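Cytosolic IMP-GMP specific 5'-nucleotidase (Legionella pneumophila subsp. pneumophila, PDB 4OHF) probably removes the 5'-phosphate from purine nucleoside monophosphates such as IMP and GMP by hydrolysis, as a magnesium-dependent nucleotidase of the HAD superfamily. Local coordinates at residues A347-L361 with I377-I391. Residues are numbered along the deposited sequence; the frame is centred on the assembly and turned at random.
Sequences AMAIKKELEQKYVDL and IHDLQLQISTVDLQI
Leu354 and Ile384 interlock at the middle of an antiparallel helical hairpin, a two-stranded coiled coil of helices 338-367 and 374-399 whose segments 347-361 and 377-391 mesh knobs-into-holes. The short segments run 9.8 Å apart at closest approach, with 157° between their directions. Four knobs fill the seam: Lys351 and Leu354 from one helix, Leu380 and Ile384 from the other. Leu354 enters the hole formed by Leu380, Gln383, Ile384 and Val387; its CB lies 3.6 Å from Ile384 CG1, while CD1 meets Val387 CG1 tip to tip and the Gln383 side chain crosses it at about a right angle. In return, Leu380 fits among Leu354, Lys357, Tyr358 and Leu361. Toward one end of the contact, Ala347 CB packs 3.5 Å from Ile391 CG1.

The polar contacts centre on Lys351. With CG anti to the backbone N (chi1 -169°) and bends at chi2 and chi4, its chain brings NZ to 2.6 Å from Asp388 OD1, which accepts through its syn lone pair. NZ also forms a salt bridge with Glu355 OE1 on its own helix, through a weak hydrogen bond. Arg447 of the second subunit pairs with Glu355 OE2, extending this network into the subunit interface, away from the magnesium and GMP sites.

The Tyr358 and Leu380 side chains pass each other, pointing in opposite directions, and the tyrosine ring edge faces the backbone in plane, with Tyr358 CE1 3.7 Å from Ile377 O.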
# COMPACT_ATOMS: atom_id res chain seq x y z
N ALA B 347 40.38 -6.49 -27.36
CA ALA B 347 40.50 -5.04 -27.45
C ALA B 347 40.25 -4.38 -26.11
O ALA B 347 40.89 -3.38 -25.78
CB ALA B 347 39.51 -4.50 -28.48
N MET B 348 39.33 -4.91 -25.33
CA MET B 348 39.07 -4.31 -24.05
C MET B 348 40.24 -4.60 -23.13
O MET B 348 40.69 -3.73 -22.39
CB MET B 348 37.76 -4.83 -23.46
CG MET B 348 36.55 -4.29 -24.20
SD MET B 348 35.02 -4.36 -23.24
CE MET B 348 34.19 -5.88 -23.89
N ALA B 349 40.76 -5.83 -23.21
CA ALA B 349 41.91 -6.24 -22.42
C ALA B 349 43.04 -5.24 -22.60
O ALA B 349 43.58 -4.69 -21.63
CB ALA B 349 42.37 -7.63 -22.86
N ILE B 350 43.40 -4.99 -23.86
CA ILE B 350 44.45 -4.05 -24.20
C ILE B 350 44.12 -2.66 -23.65
O ILE B 350 44.97 -2.01 -23.04
CB ILE B 350 44.64 -3.95 -25.72
CG1 ILE B 350 45.18 -5.28 -26.26
CG2 ILE B 350 45.56 -2.80 -26.08
CD1 ILE B 350 45.28 -5.34 -27.77
N LYS B 351 42.89 -2.21 -23.88
CA LYS B 351 42.43 -0.91 -23.41
C LYS B 351 42.65 -0.71 -21.92
O LYS B 351 43.22 0.31 -21.50
CB LYS B 351 40.95 -0.73 -23.73
CG LYS B 351 40.42 0.68 -23.53
CD LYS B 351 39.41 0.78 -22.38
CE LYS B 351 38.53 2.03 -22.52
NZ LYS B 351 39.34 3.26 -22.71
N LYS B 352 42.20 -1.67 -21.10
CA LYS B 352 42.34 -1.58 -19.65
C LYS B 352 43.82 -1.65 -19.28
O LYS B 352 44.23 -1.12 -18.25
CB LYS B 352 41.55 -2.70 -18.97
CG LYS B 352 41.11 -2.41 -17.53
CD LYS B 352 42.05 -3.02 -16.50
CE LYS B 352 42.14 -4.54 -16.66
NZ LYS B 352 40.80 -5.20 -16.60
N GLU B 353 44.60 -2.32 -20.12
CA GLU B 353 46.04 -2.46 -19.92
C GLU B 353 46.64 -1.07 -20.04
O GLU B 353 47.37 -0.60 -19.16
CB GLU B 353 46.64 -3.35 -21.00
CG GLU B 353 46.88 -4.79 -20.59
CD GLU B 353 48.23 -5.00 -19.93
OE1 GLU B 353 48.49 -6.13 -19.44
OE2 GLU B 353 49.04 -4.03 -19.91
N LEU B 354 46.32 -0.42 -21.15
CA LEU B 354 46.79 0.92 -21.43
C LEU B 354 46.31 1.90 -20.38
O LEU B 354 47.06 2.76 -19.93
CB LEU B 354 46.31 1.35 -22.81
CG LEU B 354 46.88 0.55 -23.98
CD1 LEU B 354 46.21 0.97 -25.29
CD2 LEU B 354 48.38 0.77 -24.06
N GLU B 355 45.07 1.75 -19.97
CA GLU B 355 44.50 2.67 -18.99
C GLU B 355 45.17 2.61 -17.62
O GLU B 355 45.39 3.64 -16.99
CB GLU B 355 43.00 2.42 -18.87
CG GLU B 355 42.25 3.56 -18.20
CD GLU B 355 41.04 3.99 -18.99
OE1 GLU B 355 41.20 4.33 -20.19
OE2 GLU B 355 39.92 3.98 -18.42
N GLN B 356 45.51 1.40 -17.16
CA GLN B 356 46.14 1.23 -15.85
C GLN B 356 47.52 1.89 -15.87
O GLN B 356 47.84 2.70 -15.00
CB GLN B 356 46.29 -0.25 -15.52
CG GLN B 356 46.33 -0.59 -14.02
CD GLN B 356 44.99 -0.31 -13.32
OE1 GLN B 356 44.69 0.84 -12.96
NE2 GLN B 356 44.18 -1.36 -13.15
N LYS B 357 48.32 1.53 -16.86
CA LYS B 357 49.66 2.08 -17.01
C LYS B 357 49.59 3.61 -17.00
O LYS B 357 50.39 4.28 -16.34
CB LYS B 357 50.27 1.58 -18.33
CG LYS B 357 51.71 2.00 -18.57
CD LYS B 357 52.17 1.65 -19.99
CE LYS B 357 52.12 0.14 -20.28
NZ LYS B 357 53.18 -0.62 -19.55
N TYR B 358 48.60 4.14 -17.74
CA TYR B 358 48.37 5.57 -17.86
C TYR B 358 47.99 6.21 -16.52
O TYR B 358 48.52 7.25 -16.15
CB TYR B 358 47.25 5.83 -18.88
CG TYR B 358 46.84 7.28 -19.01
CD1 TYR B 358 47.55 8.15 -19.83
CD2 TYR B 358 45.77 7.79 -18.28
CE1 TYR B 358 47.19 9.50 -19.92
CE2 TYR B 358 45.42 9.13 -18.35
CZ TYR B 358 46.12 9.98 -19.17
OH TYR B 358 45.76 11.31 -19.24
N VAL B 359 47.07 5.58 -15.80
CA VAL B 359 46.65 6.09 -14.49
C VAL B 359 47.87 6.24 -13.57
O VAL B 359 48.11 7.30 -12.99
CB VAL B 359 45.62 5.13 -13.82
CG1 VAL B 359 45.41 5.48 -12.35
CG2 VAL B 359 44.29 5.22 -14.56
N ASP B 360 48.63 5.16 -13.45
CA ASP B 360 49.80 5.12 -12.60
C ASP B 360 50.90 6.08 -13.04
O ASP B 360 51.54 6.72 -12.20
CB ASP B 360 50.30 3.67 -12.51
CG ASP B 360 49.25 2.75 -11.83
OD1 ASP B 360 49.32 1.50 -12.02
OD2 ASP B 360 48.37 3.28 -11.11
N LEU B 361 51.13 6.20 -14.34
CA LEU B 361 52.15 7.13 -14.80
C LEU B 361 51.76 8.56 -14.43
O LEU B 361 52.60 9.35 -13.99
CB LEU B 361 52.35 7.01 -16.31
CG LEU B 361 53.54 6.13 -16.70
CD1 LEU B 361 53.79 6.24 -18.20
CD2 LEU B 361 54.78 6.59 -15.94
N ILE B 377 53.16 9.50 -21.24
CA ILE B 377 51.76 9.79 -20.97
C ILE B 377 51.01 10.31 -22.20
O ILE B 377 49.87 9.91 -22.46
CB ILE B 377 51.59 10.79 -19.79
CG1 ILE B 377 52.20 12.15 -20.15
CG2 ILE B 377 52.25 10.23 -18.54
CD1 ILE B 377 51.24 13.13 -20.85
N HIS B 378 51.64 11.19 -22.97
CA HIS B 378 51.01 11.74 -24.18
C HIS B 378 50.76 10.65 -25.23
O HIS B 378 49.75 10.69 -25.94
CB HIS B 378 51.88 12.86 -24.78
CG HIS B 378 51.35 13.40 -26.07
ND1 HIS B 378 51.85 13.02 -27.30
CD2 HIS B 378 50.34 14.27 -26.33
CE1 HIS B 378 51.17 13.63 -28.26
NE2 HIS B 378 50.25 14.39 -27.70
N ASP B 379 51.68 9.69 -25.34
CA ASP B 379 51.52 8.61 -26.30
C ASP B 379 50.41 7.68 -25.85
O ASP B 379 49.54 7.32 -26.65
CB ASP B 379 52.83 7.84 -26.46
CG ASP B 379 53.96 8.73 -26.97
OD1 ASP B 379 53.69 9.58 -27.85
OD2 ASP B 379 55.10 8.57 -26.50
N LEU B 380 50.43 7.29 -24.58
CA LEU B 380 49.37 6.44 -24.05
C LEU B 380 48.02 7.08 -24.41
O LEU B 380 47.08 6.39 -24.78
CB LEU B 380 49.47 6.30 -22.53
CG LEU B 380 50.45 5.31 -21.89
CD1 LEU B 380 50.23 3.92 -22.48
CD2 LEU B 380 51.88 5.77 -22.10
N GLN B 381 47.94 8.41 -24.30
CA GLN B 381 46.70 9.12 -24.60
C GLN B 381 46.22 8.85 -26.03
O GLN B 381 45.07 8.47 -26.23
CB GLN B 381 46.89 10.63 -24.39
CG GLN B 381 45.64 11.48 -24.67
CD GLN B 381 45.87 12.60 -25.70
OE1 GLN B 381 46.61 13.57 -25.45
NE2 GLN B 381 45.25 12.46 -26.88
N LEU B 382 47.10 9.04 -27.01
CA LEU B 382 46.75 8.80 -28.42
C LEU B 382 46.42 7.33 -28.63
O LEU B 382 45.38 6.98 -29.20
CB LEU B 382 47.92 9.22 -29.33
CG LEU B 382 47.88 10.67 -29.85
CD1 LEU B 382 47.61 11.66 -28.72
CD2 LEU B 382 49.20 10.98 -30.53
N GLN B 383 47.31 6.47 -28.15
CA GLN B 383 47.15 5.03 -28.22
C GLN B 383 45.77 4.61 -27.67
O GLN B 383 45.06 3.79 -28.26
CB GLN B 383 48.25 4.36 -27.41
CG GLN B 383 48.97 3.24 -28.13
CD GLN B 383 49.71 2.33 -27.18
OE1 GLN B 383 50.61 2.76 -26.46
NE2 GLN B 383 49.33 1.05 -27.18
N ILE B 384 45.39 5.18 -26.53
CA ILE B 384 44.11 4.84 -25.94
C ILE B 384 43.01 5.40 -26.81
O ILE B 384 41.93 4.82 -26.91
CB ILE B 384 44.02 5.39 -24.50
CG1 ILE B 384 45.02 4.64 -23.60
CG2 ILE B 384 42.61 5.23 -23.97
CD1 ILE B 384 45.09 5.17 -22.17
N SER B 385 43.27 6.53 -27.45
CA SER B 385 42.27 7.14 -28.32
C SER B 385 42.05 6.25 -29.55
O SER B 385 40.94 6.18 -30.08
CB SER B 385 42.73 8.52 -28.77
OG SER B 385 41.95 9.52 -28.16
N THR B 386 43.12 5.58 -29.97
CA THR B 386 43.08 4.68 -31.12
C THR B 386 42.33 3.38 -30.80
O THR B 386 41.44 2.96 -31.55
CB THR B 386 44.51 4.36 -31.60
OG1 THR B 386 45.14 5.57 -32.03
CG2 THR B 386 44.49 3.39 -32.75
N VAL B 387 42.67 2.74 -29.68
CA VAL B 387 41.99 1.52 -29.32
C VAL B 387 40.52 1.83 -29.01
O VAL B 387 39.63 1.06 -29.37
CB VAL B 387 42.67 0.81 -28.12
CG1 VAL B 387 42.62 1.70 -26.88
CG2 VAL B 387 42.01 -0.53 -27.85
N ASP B 388 40.27 2.97 -28.36
CA ASP B 388 38.90 3.37 -28.02
C ASP B 388 38.06 3.48 -29.27
O ASP B 388 36.84 3.29 -29.24
CB ASP B 388 38.88 4.72 -27.30
CG ASP B 388 39.05 4.59 -25.79
OD1 ASP B 388 39.11 3.46 -25.26
OD2 ASP B 388 39.12 5.65 -25.12
N LEU B 389 38.73 3.80 -30.38
CA LEU B 389 38.06 3.94 -31.67
C LEU B 389 37.84 2.58 -32.31
O LEU B 389 36.79 2.32 -32.88
CB LEU B 389 38.89 4.82 -32.61
CG LEU B 389 38.30 5.02 -34.00
CD1 LEU B 389 37.06 5.91 -33.91
CD2 LEU B 389 39.34 5.64 -34.91
N GLN B 390 38.84 1.71 -32.20
CA GLN B 390 38.76 0.36 -32.74
C GLN B 390 37.53 -0.33 -32.12
O GLN B 390 36.70 -0.91 -32.83
CB GLN B 390 40.04 -0.41 -32.37
CG GLN B 390 40.15 -1.80 -32.96
CD GLN B 390 41.31 -2.60 -32.37
OE1 GLN B 390 42.44 -2.10 -32.26
NE2 GLN B 390 41.05 -3.85 -31.99
N ILE B 391 37.44 -0.24 -30.80
CA ILE B 391 36.36 -0.82 -30.00
C ILE B 391 34.99 -0.26 -30.34
O ILE B 391 34.04 -1.01 -30.59
CB ILE B 391 36.61 -0.58 -28.48
CG1 ILE B 391 37.77 -1.45 -27.99
CG2 ILE B 391 35.34 -0.84 -27.68
CD1 ILE B 391 38.36 -0.99 -26.65